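Local coordinates for protein indole-3-acetic acid-amido synthetase GH3.15 (Arabidopsis thaliana, PDB 6E1Q) that conjugates glutamine, and possibly cysteine, to the auxin precursor indole-3-butyric acid, and glutamine to the herbicide 2,4-DB, using ATP to adenylate the acyl acid, at residues A[44-49]-A[61-65]; A[117-121]-A[351-355]; A[454-458]-A[499-503]; A[544-548]-A[563-569]. The contacts are given in a common frame with arbitrary orientation. Residue numbers count along the deposited sequence, not the author numbering.

In the fold
The four contacts come one after another along the chain, without overlap. Contacts 1 and 2 are buried; their centres lie about 24 Å apart. Contact 1 joins helix 43-49 to the loop after helix 55-61, whereas contact 2 spans 230 residues to bring helix 112-132 against the turn between strands 348-350 and 356-361. It thus ties the N-terminal and central family regions together beside the acyl-acid pocket. Contacts 3 and 4, with centres about 29 Å apart, are built within the C-terminal part, away from that pocket. Contact 3 lies about 54 Å from contact 1, centre to centre, on the opposite side of the chain's centre.

Contact 1. Residues A[44-49]-A[61-65]; sequences YLRGFL and NVPVV
This is a buried, mainly apolar contact between a short helix and the chain leaving the next one: helix 43-49 packs, over almost its full length, against residues 61-65, which run from the end of helix 55-61 toward helix 67-78 in the N-terminal part of the GH3 fold. The nearest CA atoms are those of Phe48 and Asn61, 5.7 Å apart. Val62 is the first residue to leave helical angles, and from there to Val65 the chain is extended. Phe48, with chi1 near -65° (m), lays its ring face on Pro63: the CD atom of Pro63 stands 3.5 Å from the centroid of the Phe48 ring and 9° off its normal, a CH-pi contact. Val62 (chi1 t) meets Leu49 CG with its CG2 at 3.9 Å, and this same Val62 CG2 is 4.1 Å from Phe48 CB and 4.4 Å from Leu45 CD1. Tyr44, chi1 t, starts sideways, and its OH comes within 3.7 Å of Val65 CG1. One water joins the segments, accepting from Tyr44 OH at 2.6 Å and donating to Pro63 O at 2.7 Å. Beyond them, Arg403 NH1 bonds to Val62 O, and Tyr73 meets the Tyr44 ring edge-to-face. No direct hydrogen bond crosses, so between these two segments the fit rests on apolar packing, with one water as polar bridge.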
loop_
_atom_site.group_PDB
_atom_site.type_symbol
_atom_site.label_atom_id
_atom_site.label_comp_id
_atom_site.label_asym_id
_atom_site.label_seq_id
_atom_site.Cartn_x
_atom_site.Cartn_y
_atom_site.Cartn_z
ATOM N N TYR A 44 3.606 -9.713 -29.363
ATOM C CA TYR A 44 3.893 -10.579 -28.221
ATOM C C TYR A 44 3.154 -11.912 -28.323
ATOM O O TYR A 44 3.762 -12.984 -28.214
ATOM C CB TYR A 44 3.530 -9.870 -26.909
ATOM C CG TYR A 44 4.039 -10.641 -25.710
ATOM C CD1 TYR A 44 5.327 -10.435 -25.240
ATOM C CD2 TYR A 44 3.256 -11.616 -25.083
ATOM C CE1 TYR A 44 5.821 -11.146 -24.176
ATOM C CE2 TYR A 44 3.748 -12.333 -24.007
ATOM C CZ TYR A 44 5.035 -12.084 -23.556
ATOM O OH TYR A 44 5.569 -12.773 -22.498
ATOM N N LEU A 45 1.838 -11.869 -28.521
ATOM C CA LEU A 45 1.057 -13.102 -28.441
ATOM C C LEU A 45 1.274 -13.980 -29.664
ATOM O O LEU A 45 1.372 -15.208 -29.545
ATOM C CB LEU A 45 -0.426 -12.774 -28.263
ATOM C CG LEU A 45 -1.235 -13.752 -27.420
ATOM C CD1 LEU A 45 -0.503 -14.037 -26.113
ATOM C CD2 LEU A 45 -2.626 -13.182 -27.171
ATOM N N ARG A 46 1.359 -13.369 -30.849
ATOM C CA ARG A 46 1.498 -14.145 -32.076
ATOM C C ARG A 46 2.789 -14.955 -32.069
ATOM O O ARG A 46 2.834 -16.069 -32.606
ATOM C CB ARG A 46 1.438 -13.215 -33.295
ATOM C CG ARG A 46 1.915 -13.834 -34.612
ATOM C CD ARG A 46 3.114 -13.086 -35.193
ATOM N NE ARG A 46 2.802 -11.685 -35.469
ATOM C CZ ARG A 46 3.684 -10.690 -35.412
ATOM N NH1 ARG A 46 4.944 -10.931 -35.076
ATOM N NH2 ARG A 46 3.302 -9.448 -35.677
ATOM N N GLY A 47 3.840 -14.424 -31.441
ATOM C CA GLY A 47 5.097 -15.141 -31.365
ATOM C C GLY A 47 5.010 -16.454 -30.619
ATOM O O GLY A 47 5.828 -17.353 -30.855
ATOM N N PHE A 48 4.031 -16.596 -29.734
ATOM C CA PHE A 48 3.846 -17.829 -28.980
ATOM C C PHE A 48 2.668 -18.663 -29.453
ATOM O O PHE A 48 2.739 -19.888 -29.415
ATOM C CB PHE A 48 3.665 -17.514 -27.485
ATOM C CG PHE A 48 4.883 -16.911 -26.841
ATOM C CD1 PHE A 48 6.079 -17.620 -26.786
ATOM C CD2 PHE A 48 4.831 -15.649 -26.274
ATOM C CE1 PHE A 48 7.211 -17.070 -26.200
ATOM C CE2 PHE A 48 5.965 -15.087 -25.675
ATOM C CZ PHE A 48 7.155 -15.800 -25.639
ATOM N N LEU A 49 1.576 -18.034 -29.883
ATOM C CA LEU A 49 0.333 -18.748 -30.153
ATOM C C LEU A 49 0.038 -18.911 -31.635
ATOM O O LEU A 49 -0.671 -19.851 -32.011
ATOM C CB LEU A 49 -0.849 -18.032 -29.476
ATOM C CG LEU A 49 -0.929 -18.225 -27.960
ATOM C CD1 LEU A 49 -2.086 -17.461 -27.344
ATOM C CD2 LEU A 49 -1.049 -19.710 -27.650
ATOM N N ASN A 61 2.208 -22.894 -24.488
ATOM C CA ASN A 61 3.130 -22.118 -25.315
ATOM C C ASN A 61 3.472 -20.734 -24.776
ATOM O O ASN A 61 4.479 -20.162 -25.202
ATOM C CB ASN A 61 2.569 -21.941 -26.730
ATOM C CG ASN A 61 2.516 -23.238 -27.493
ATOM O OD1 ASN A 61 3.235 -24.186 -27.173
ATOM N ND2 ASN A 61 1.670 -23.289 -28.516
ATOM N N VAL A 62 2.666 -20.168 -23.895
ATOM C CA VAL A 62 2.916 -18.813 -23.375
ATOM C C VAL A 62 3.702 -18.957 -22.088
ATOM O O VAL A 62 3.248 -19.629 -21.156
ATOM C CB VAL A 62 1.601 -18.056 -23.153
ATOM C CG1 VAL A 62 1.869 -16.719 -22.462
ATOM C CG2 VAL A 62 0.873 -17.863 -24.493
ATOM N N PRO A 63 4.887 -18.351 -21.982
ATOM C CA PRO A 63 5.702 -18.526 -20.781
ATOM C C PRO A 63 5.220 -17.669 -19.622
ATOM O O PRO A 63 4.616 -16.603 -19.791
ATOM C CB PRO A 63 7.094 -18.086 -21.249
ATOM C CG PRO A 63 6.790 -17.004 -22.239
ATOM C CD PRO A 63 5.540 -17.460 -22.961
ATOM N N VAL A 64 5.510 -18.151 -18.419
ATOM C CA VAL A 64 5.280 -17.368 -17.211
ATOM C C VAL A 64 6.461 -16.422 -17.043
ATOM O O VAL A 64 7.612 -16.864 -16.978
ATOM C CB VAL A 64 5.106 -18.277 -15.984
ATOM C CG1 VAL A 64 4.772 -17.447 -14.751
ATOM C CG2 VAL A 64 4.012 -19.301 -16.247
ATOM N N VAL A 65 6.180 -15.121 -16.966
ATOM C CA VAL A 65 7.221 -14.113 -17.061
ATOM C C VAL A 65 7.170 -13.192 -15.854
ATOM O O VAL A 65 6.176 -13.132 -15.128
ATOM C CB VAL A 65 7.094 -13.293 -18.357
ATOM C CG1 VAL A 65 7.283 -14.193 -19.551
ATOM C CG2 VAL A 65 5.734 -12.594 -18.406
HETATM O O HOH W 1 3.987 -14.422 -21.273
#

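Contact 2. Residues A[117-121]-A[351-355]; sequences QRISF and IPCMG
Met354, Phe121 and Gln117 have the most surface covered where helix 112-132 meets the turn that follows strand 348-350. Met354 CA lies 7.7 Å from Arg118 CA, the nearest CA pair. With all three chi angles near -60° (mmm), the Met354 side chain leaves sideways and curls so that its CE reaches 4.0 Å from Gln117 CG and 4.1 Å from Arg118 CG. The sulfur comes 4.0 Å from Phe121 CB and 4.8 Å from the Phe121 ring centroid, lying obliquely at 37° off the ring normal: a Met-aromatic contact. Residues 117-121 form regular helix, with Phe121 N bonded to Gln117 O at 2.8 Å, which puts Gln117 and Phe121 one turn apart on the face toward the loop. The opposing segment is a type I beta turn from Ile351 to Met354, closed by Met354 N to Ile351 O at 3.2 Å, and it brings the central region of the GH3 fold against its N-terminal domain. Phe121, chi1 t, extends across to Ile351, its CE1 3.4 Å from Ile351 CG2. Gln117, also chi1 t, reaches along the turn, placing NE2 3.5 Å from Cys353 O. Arg118 turns its polar end elsewhere, forming a salt bridge with Asp114 and a hydrogen bond from NH2 to Ser329 O in the ATP-binding segment. Phe332, a substrate-binding residue, is touched by the side chains of Arg118 and Met354.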
loop_
_atom_site.group_PDB
_atom_site.type_symbol
_atom_site.label_atom_id
_atom_site.label_comp_id
_atom_site.label_asym_id
_atom_site.label_seq_id
_atom_site.Cartn_x
_atom_site.Cartn_y
_atom_site.Cartn_z
ATOM N N GLN A 117 -12.967 -0.003 -16.958
ATOM C CA GLN A 117 -13.441 -1.212 -16.285
ATOM C C GLN A 117 -13.118 -1.193 -14.794
ATOM O O GLN A 117 -13.933 -1.634 -13.972
ATOM C CB GLN A 117 -12.846 -2.452 -16.939
ATOM C CG GLN A 117 -13.172 -3.718 -16.172
ATOM C CD GLN A 117 -13.063 -4.959 -17.020
ATOM O OE1 GLN A 117 -13.994 -5.309 -17.749
ATOM N NE2 GLN A 117 -11.923 -5.640 -16.932
ATOM N N ARG A 118 -11.941 -0.680 -14.422
ATOM C CA ARG A 118 -11.568 -0.635 -13.011
ATOM C C ARG A 118 -12.423 0.367 -12.255
ATOM O O ARG A 118 -12.791 0.137 -11.092
ATOM C CB ARG A 118 -10.091 -0.259 -12.859
ATOM C CG ARG A 118 -9.111 -1.351 -13.236
ATOM C CD ARG A 118 -7.689 -0.890 -12.973
ATOM N NE ARG A 118 -6.767 -1.632 -13.809
ATOM C CZ ARG A 118 -5.459 -1.724 -13.602
ATOM N NH1 ARG A 118 -4.884 -1.095 -12.582
ATOM N NH2 ARG A 118 -4.727 -2.435 -14.441
ATOM N N ILE A 119 -12.680 1.513 -12.880
ATOM C CA ILE A 119 -13.588 2.499 -12.312
ATOM C C ILE A 119 -14.997 1.924 -12.232
ATOM O O ILE A 119 -15.662 2.002 -11.195
ATOM C CB ILE A 119 -13.537 3.790 -13.146
ATOM C CG1 ILE A 119 -12.251 4.558 -12.828
ATOM C CG2 ILE A 119 -14.768 4.640 -12.914
ATOM C CD1 ILE A 119 -11.869 5.521 -13.903
ATOM N N SER A 120 -15.451 1.319 -13.330
ATOM C CA SER A 120 -16.744 0.646 -13.382
ATOM C C SER A 120 -16.907 -0.336 -12.228
ATOM O O SER A 120 -17.896 -0.284 -11.488
ATOM C CB SER A 120 -16.879 -0.072 -14.726
ATOM O OG SER A 120 -18.228 -0.337 -15.058
ATOM N N PHE A 121 -15.932 -1.232 -12.043
ATOM C CA PHE A 121 -16.071 -2.209 -10.972
ATOM C C PHE A 121 -16.087 -1.540 -9.613
ATOM O O PHE A 121 -16.711 -2.060 -8.680
ATOM C CB PHE A 121 -14.962 -3.266 -11.000
ATOM C CG PHE A 121 -15.120 -4.291 -9.910
ATOM C CD1 PHE A 121 -16.020 -5.340 -10.049
ATOM C CD2 PHE A 121 -14.442 -4.155 -8.718
ATOM C CE1 PHE A 121 -16.211 -6.247 -9.028
ATOM C CE2 PHE A 121 -14.622 -5.067 -7.696
ATOM C CZ PHE A 121 -15.504 -6.109 -7.846
ATOM N N ILE A 351 -11.896 -11.223 -8.203
ATOM C CA ILE A 351 -13.056 -10.873 -9.016
ATOM C C ILE A 351 -12.808 -11.377 -10.442
ATOM O O ILE A 351 -11.943 -10.823 -11.139
ATOM C CB ILE A 351 -13.335 -9.367 -8.983
ATOM C CG1 ILE A 351 -13.638 -8.957 -7.541
ATOM C CG2 ILE A 351 -14.520 -9.029 -9.869
ATOM C CD1 ILE A 351 -14.866 -9.714 -6.929
ATOM N N PRO A 352 -13.562 -12.381 -10.913
ATOM C CA PRO A 352 -13.182 -13.111 -12.135
ATOM C C PRO A 352 -13.223 -12.309 -13.423
ATOM O O PRO A 352 -12.696 -12.787 -14.436
ATOM C CB PRO A 352 -14.229 -14.237 -12.213
ATOM C CG PRO A 352 -14.829 -14.317 -10.894
ATOM C CD PRO A 352 -14.716 -12.994 -10.238
ATOM N N CYS A 353 -13.893 -11.169 -13.467
ATOM C CA CYS A 353 -13.980 -10.470 -14.741
ATOM C C CYS A 353 -12.836 -9.490 -14.956
ATOM O O CYS A 353 -12.739 -8.907 -16.041
ATOM C CB CYS A 353 -15.318 -9.734 -14.856
ATOM S SG CYS A 353 -15.510 -8.518 -13.589
ATOM N N MET A 354 -11.964 -9.298 -13.959
ATOM C CA MET A 354 -10.923 -8.276 -14.041
ATOM C C MET A 354 -9.667 -8.755 -14.760
ATOM O O MET A 354 -8.766 -7.949 -15.006
ATOM C CB MET A 354 -10.555 -7.787 -12.638
ATOM C CG MET A 354 -11.761 -7.286 -11.855
ATOM S SD MET A 354 -12.646 -5.972 -12.750
ATOM C CE MET A 354 -11.398 -4.683 -12.689
ATOM N N GLY A 355 -9.601 -10.026 -15.114
ATOM C CA GLY A 355 -8.427 -10.601 -15.738
ATOM C C GLY A 355 -8.490 -12.102 -15.616
ATOM O O GLY A 355 -9.374 -12.651 -14.967
#

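Contact 3. Residues A[454-458]-A[499-503]; sequences LLEPH and VMEEC
Helix-against-sheet packing in the C-terminal GH3 domain sets the scene: helix 497-510 lies on strands 477-485 and 529-533, and residues 454-458, between helix 441-452 and strand 461-470, fill in beside it. Leu454 and Cys503 have the nearest CA atoms, 6.7 Å apart. Leu454 (chi1 -88°, chi2 p) points at the helix, its CD2 3.5 Å from Glu502 CG and its CB 4.0 Å from Cys503 SG. Glu502, chi1 t and chi2 p, sends its carboxylate on to a salt bridge with Lys582. Leu455 adopts mt and reaches Met500 SD with its CD2 at 4.1 Å, while Met500, mmm, starts away from the loop and curls back; both side chains touch Trp482. A short 3-10 segment at 456-457, with His458 N bonded to Leu455 O at 2.8 Å, brings His458 (chi1 m) round to Val499. There Val499, chi1 p, holds CG1 over one face of the imidazole, and its CG2 lies 3.8 Å from His458 CE1.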
loop_
_atom_site.group_PDB
_atom_site.type_symbol
_atom_site.label_atom_id
_atom_site.label_comp_id
_atom_site.label_asym_id
_atom_site.label_seq_id
_atom_site.Cartn_x
_atom_site.Cartn_y
_atom_site.Cartn_z
ATOM N N LEU A 454 6.489 -7.832 23.784
ATOM C CA LEU A 454 7.070 -7.825 25.125
ATOM C C LEU A 454 7.104 -6.431 25.730
ATOM O O LEU A 454 7.248 -6.304 26.948
ATOM C CB LEU A 454 8.483 -8.397 25.094
ATOM C CG LEU A 454 8.593 -9.922 25.255
ATOM C CD1 LEU A 454 7.766 -10.650 24.209
ATOM C CD2 LEU A 454 10.042 -10.343 25.176
ATOM N N LEU A 455 7.010 -5.385 24.910
ATOM C CA LEU A 455 7.012 -4.030 25.448
ATOM C C LEU A 455 5.661 -3.597 26.009
ATOM O O LEU A 455 5.624 -2.641 26.787
ATOM C CB LEU A 455 7.423 -3.021 24.377
ATOM C CG LEU A 455 8.707 -3.202 23.580
ATOM C CD1 LEU A 455 8.596 -2.375 22.291
ATOM C CD2 LEU A 455 9.935 -2.815 24.393
ATOM N N GLU A 456 4.562 -4.246 25.609
ATOM C CA GLU A 456 3.240 -3.838 26.091
ATOM C C GLU A 456 3.142 -3.765 27.607
ATOM O O GLU A 456 2.559 -2.785 28.105
ATOM C CB GLU A 456 2.152 -4.772 25.543
ATOM C CG GLU A 456 1.811 -4.571 24.080
ATOM C CD GLU A 456 0.558 -5.333 23.675
ATOM O OE1 GLU A 456 -0.047 -5.985 24.555
ATOM O OE2 GLU A 456 0.178 -5.278 22.482
ATOM N N PRO A 457 3.660 -4.718 28.391
ATOM C CA PRO A 457 3.610 -4.560 29.849
ATOM C C PRO A 457 4.402 -3.376 30.369
ATOM O O PRO A 457 4.213 -3.005 31.529
ATOM C CB PRO A 457 4.195 -5.884 30.373
ATOM C CG PRO A 457 3.953 -6.854 29.278
ATOM C CD PRO A 457 4.121 -6.070 28.013
ATOM N N HIS A 458 5.285 -2.778 29.571
ATOM C CA HIS A 458 6.079 -1.648 30.038
ATOM C C HIS A 458 5.581 -0.306 29.502
ATOM O O HIS A 458 6.266 0.705 29.680
ATOM C CB HIS A 458 7.548 -1.845 29.671
ATOM C CG HIS A 458 8.162 -3.039 30.321
ATOM N ND1 HIS A 458 7.899 -4.329 29.912
ATOM C CD2 HIS A 458 8.984 -3.140 31.389
ATOM C CE1 HIS A 458 8.551 -5.174 30.687
ATOM N NE2 HIS A 458 9.218 -4.478 31.592
ATOM N N VAL A 499 14.379 -6.511 29.506
ATOM C CA VAL A 499 13.329 -6.697 28.512
ATOM C C VAL A 499 13.877 -6.494 27.093
ATOM O O VAL A 499 13.564 -7.277 26.189
ATOM C CB VAL A 499 12.118 -5.799 28.830
ATOM C CG1 VAL A 499 12.466 -4.343 28.692
ATOM C CG2 VAL A 499 10.946 -6.163 27.929
ATOM N N MET A 500 14.734 -5.481 26.870
ATOM C CA MET A 500 15.309 -5.275 25.532
ATOM C C MET A 500 16.113 -6.484 25.086
ATOM O O MET A 500 16.039 -6.891 23.923
ATOM C CB MET A 500 16.192 -4.013 25.491
ATOM C CG MET A 500 15.407 -2.707 25.452
ATOM S SD MET A 500 14.018 -2.815 24.288
ATOM C CE MET A 500 14.878 -2.900 22.708
ATOM N N GLU A 501 16.873 -7.082 26.005
ATOM C CA GLU A 501 17.665 -8.250 25.643
ATOM C C GLU A 501 16.766 -9.437 25.311
ATOM O O GLU A 501 17.076 -10.227 24.408
ATOM C CB GLU A 501 18.641 -8.580 26.774
ATOM C CG GLU A 501 19.781 -7.556 26.890
ATOM C CD GLU A 501 20.795 -7.885 27.996
ATOM O OE1 GLU A 501 20.404 -8.397 29.070
ATOM O OE2 GLU A 501 21.999 -7.618 27.781
ATOM N N GLU A 502 15.646 -9.580 26.025
ATOM C CA GLU A 502 14.703 -10.639 25.675
ATOM C C GLU A 502 14.022 -10.346 24.343
ATOM O O GLU A 502 13.715 -11.284 23.595
ATOM C CB GLU A 502 13.680 -10.835 26.798
ATOM C CG GLU A 502 12.748 -12.053 26.629
ATOM C CD GLU A 502 13.456 -13.393 26.791
ATOM O OE1 GLU A 502 14.657 -13.392 27.137
ATOM O OE2 GLU A 502 12.806 -14.456 26.586
ATOM N N CYS A 503 13.805 -9.060 24.016
ATOM C CA CYS A 503 13.299 -8.711 22.688
ATOM C C CYS A 503 14.250 -9.202 21.603
ATOM O O CYS A 503 13.822 -9.784 20.599
ATOM C CB CYS A 503 13.104 -7.194 22.558
ATOM S SG CYS A 503 11.653 -6.609 23.443
#

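Contact 4. Residues A[544-548]-A[563-569]; sequences FFLSR and NEEALKI
Phe544 lays one face of its ring over the backbone of Glu565 and Ala566, at the start of helix 564-571. This is helix-helix packing in the C-terminal GH3 region: the last turn of helix 537-547 meets the first turns of a helix reached after a connection without helix or strand. The nearest CA atoms, those of Phe544 and Ala566, are 7.0 Å apart. With chi1 t, Phe544 points straight across, its CE2 3.6 Å from Ala566 CB and its CB 3.6 Å from Ile569 CD1; Ile569 is one turn beyond Glu565 on the same face. Phe545, chi1 m, starts sideways yet reaches the same methyl, CZ to Ala566 CB being 3.8 Å, and also packs on Tyr555 and Pro558. Asn563 is the N-cap of the second helix. Its chi1 t rotamer lets OD1 accept from Ala566 N at 3.0 Å and, weakly, from Glu565 N at 2.8 Å, and that oxygen also lies at the edge of the Phe544 ring. At the C-terminal end of helix 537-547, Ser547 OG donates to Phe544 O at 2.8 Å, and Arg548, just past the helix, still donates its N to Phe545 O at 2.9 Å. Its long side chain, mtp in chi1 to chi3, runs along the solvent-exposed side of the contact to form a salt bridge, with Arg548 NH1 3.3 Å from Glu565 OE2.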
loop_
_atom_site.group_PDB
_atom_site.type_symbol
_atom_site.label_atom_id
_atom_site.label_comp_id
_atom_site.label_asym_id
_atom_site.label_seq_id
_atom_site.Cartn_x
_atom_site.Cartn_y
_atom_site.Cartn_z
ATOM N N PHE A 544 15.327 11.607 3.640
ATOM C CA PHE A 544 16.518 11.269 2.877
ATOM C C PHE A 544 16.142 10.649 1.533
ATOM O O PHE A 544 16.649 11.059 0.481
ATOM C CB PHE A 544 17.393 10.318 3.698
ATOM C CG PHE A 544 18.527 9.739 2.922
ATOM C CD1 PHE A 544 19.670 10.482 2.681
ATOM C CD2 PHE A 544 18.437 8.453 2.407
ATOM C CE1 PHE A 544 20.712 9.948 1.947
ATOM C CE2 PHE A 544 19.476 7.910 1.670
ATOM C CZ PHE A 544 20.611 8.656 1.440
ATOM N N PHE A 545 15.234 9.661 1.547
ATOM C CA PHE A 545 14.831 9.025 0.294
ATOM C C PHE A 545 14.024 9.979 -0.590
ATOM O O PHE A 545 14.186 9.976 -1.820
ATOM C CB PHE A 545 14.053 7.736 0.581
ATOM C CG PHE A 545 14.910 6.634 1.147
ATOM C CD1 PHE A 545 15.953 6.088 0.397
ATOM C CD2 PHE A 545 14.690 6.146 2.424
ATOM C CE1 PHE A 545 16.757 5.068 0.927
ATOM C CE2 PHE A 545 15.485 5.125 2.961
ATOM C CZ PHE A 545 16.521 4.594 2.211
ATOM N N LEU A 546 13.175 10.819 0.015
ATOM C CA LEU A 546 12.366 11.766 -0.756
ATOM C C LEU A 546 13.245 12.746 -1.518
ATOM O O LEU A 546 12.987 13.058 -2.689
ATOM C CB LEU A 546 11.424 12.532 0.174
ATOM C CG LEU A 546 10.358 11.749 0.949
ATOM C CD1 LEU A 546 9.415 12.742 1.620
ATOM C CD2 LEU A 546 9.603 10.820 0.023
ATOM N N SER A 547 14.268 13.275 -0.844
ATOM C CA SER A 547 15.239 14.159 -1.479
ATOM C C SER A 547 15.975 13.489 -2.637
ATOM O O SER A 547 16.558 14.184 -3.478
ATOM C CB SER A 547 16.216 14.625 -0.413
ATOM O OG SER A 547 17.230 13.641 -0.275
ATOM N N ARG A 548 15.955 12.156 -2.711
ATOM C CA ARG A 548 16.613 11.441 -3.792
ATOM C C ARG A 548 15.638 10.900 -4.825
ATOM O O ARG A 548 16.023 10.060 -5.642
ATOM C CB ARG A 548 17.519 10.326 -3.228
ATOM C CG ARG A 548 18.446 10.882 -2.165
ATOM C CD ARG A 548 19.199 9.854 -1.351
ATOM N NE ARG A 548 19.756 8.758 -2.147
ATOM C CZ ARG A 548 21.054 8.651 -2.454
ATOM N NH1 ARG A 548 21.920 9.603 -2.099
ATOM N NH2 ARG A 548 21.482 7.614 -3.164
ATOM N N ASN A 563 21.849 1.341 1.504
ATOM C CA ASN A 563 22.475 2.582 1.066
ATOM C C ASN A 563 23.256 3.220 2.207
ATOM O O ASN A 563 22.737 3.395 3.314
ATOM C CB ASN A 563 21.419 3.550 0.540
ATOM C CG ASN A 563 22.006 4.893 0.179
ATOM O OD1 ASN A 563 22.247 5.728 1.050
ATOM N ND2 ASN A 563 22.254 5.105 -1.115
ATOM N N GLU A 564 24.508 3.578 1.920
ATOM C CA GLU A 564 25.425 4.006 2.970
ATOM C C GLU A 564 25.015 5.336 3.591
ATOM O O GLU A 564 25.276 5.566 4.775
ATOM C CB GLU A 564 26.852 4.093 2.417
ATOM C CG GLU A 564 27.560 2.743 2.245
ATOM C CD GLU A 564 27.661 1.946 3.543
ATOM O OE1 GLU A 564 27.762 0.700 3.477
ATOM O OE2 GLU A 564 27.645 2.563 4.629
ATOM N N GLU A 565 24.389 6.229 2.819
ATOM C CA GLU A 565 23.953 7.490 3.411
ATOM C C GLU A 565 22.730 7.292 4.301
ATOM O O GLU A 565 22.589 7.967 5.325
ATOM C CB GLU A 565 23.678 8.530 2.323
ATOM C CG GLU A 565 24.909 9.151 1.651
ATOM C CD GLU A 565 24.808 9.122 0.136
ATOM O OE1 GLU A 565 24.744 8.018 -0.448
ATOM O OE2 GLU A 565 24.769 10.210 -0.475
ATOM N N ALA A 566 21.859 6.342 3.971
ATOM C CA ALA A 566 20.753 6.062 4.881
ATOM C C ALA A 566 21.246 5.350 6.141
ATOM O O ALA A 566 20.783 5.642 7.253
ATOM C CB ALA A 566 19.686 5.250 4.157
ATOM N N LEU A 567 22.203 4.427 5.988
ATOM C CA LEU A 567 22.776 3.747 7.148
ATOM C C LEU A 567 23.441 4.739 8.085
ATOM O O LEU A 567 23.298 4.655 9.308
ATOM C CB LEU A 567 23.797 2.706 6.702
ATOM C CG LEU A 567 23.212 1.489 6.012
ATOM C CD1 LEU A 567 24.329 0.507 5.682
ATOM C CD2 LEU A 567 22.158 0.875 6.898
ATOM N N LYS A 568 24.195 5.682 7.527
ATOM C CA LYS A 568 24.811 6.705 8.361
ATOM C C LYS A 568 23.753 7.546 9.071
ATOM O O LYS A 568 23.969 8.014 10.193
ATOM C CB LYS A 568 25.742 7.555 7.494
ATOM C CG LYS A 568 26.446 8.683 8.221
ATOM C CD LYS A 568 27.449 9.366 7.300
ATOM C CE LYS A 568 27.267 10.877 7.245
ATOM N NZ LYS A 568 26.876 11.515 8.554
ATOM N N ILE A 569 22.588 7.703 8.458
ATOM C CA ILE A 569 21.497 8.419 9.111
ATOM C C ILE A 569 20.931 7.611 10.278
ATOM O O ILE A 569 20.643 8.157 11.349
ATOM C CB ILE A 569 20.401 8.763 8.093
ATOM C CG1 ILE A 569 20.877 9.889 7.157
ATOM C CG2 ILE A 569 19.089 9.089 8.826
ATOM C CD1 ILE A 569 19.759 10.551 6.383
#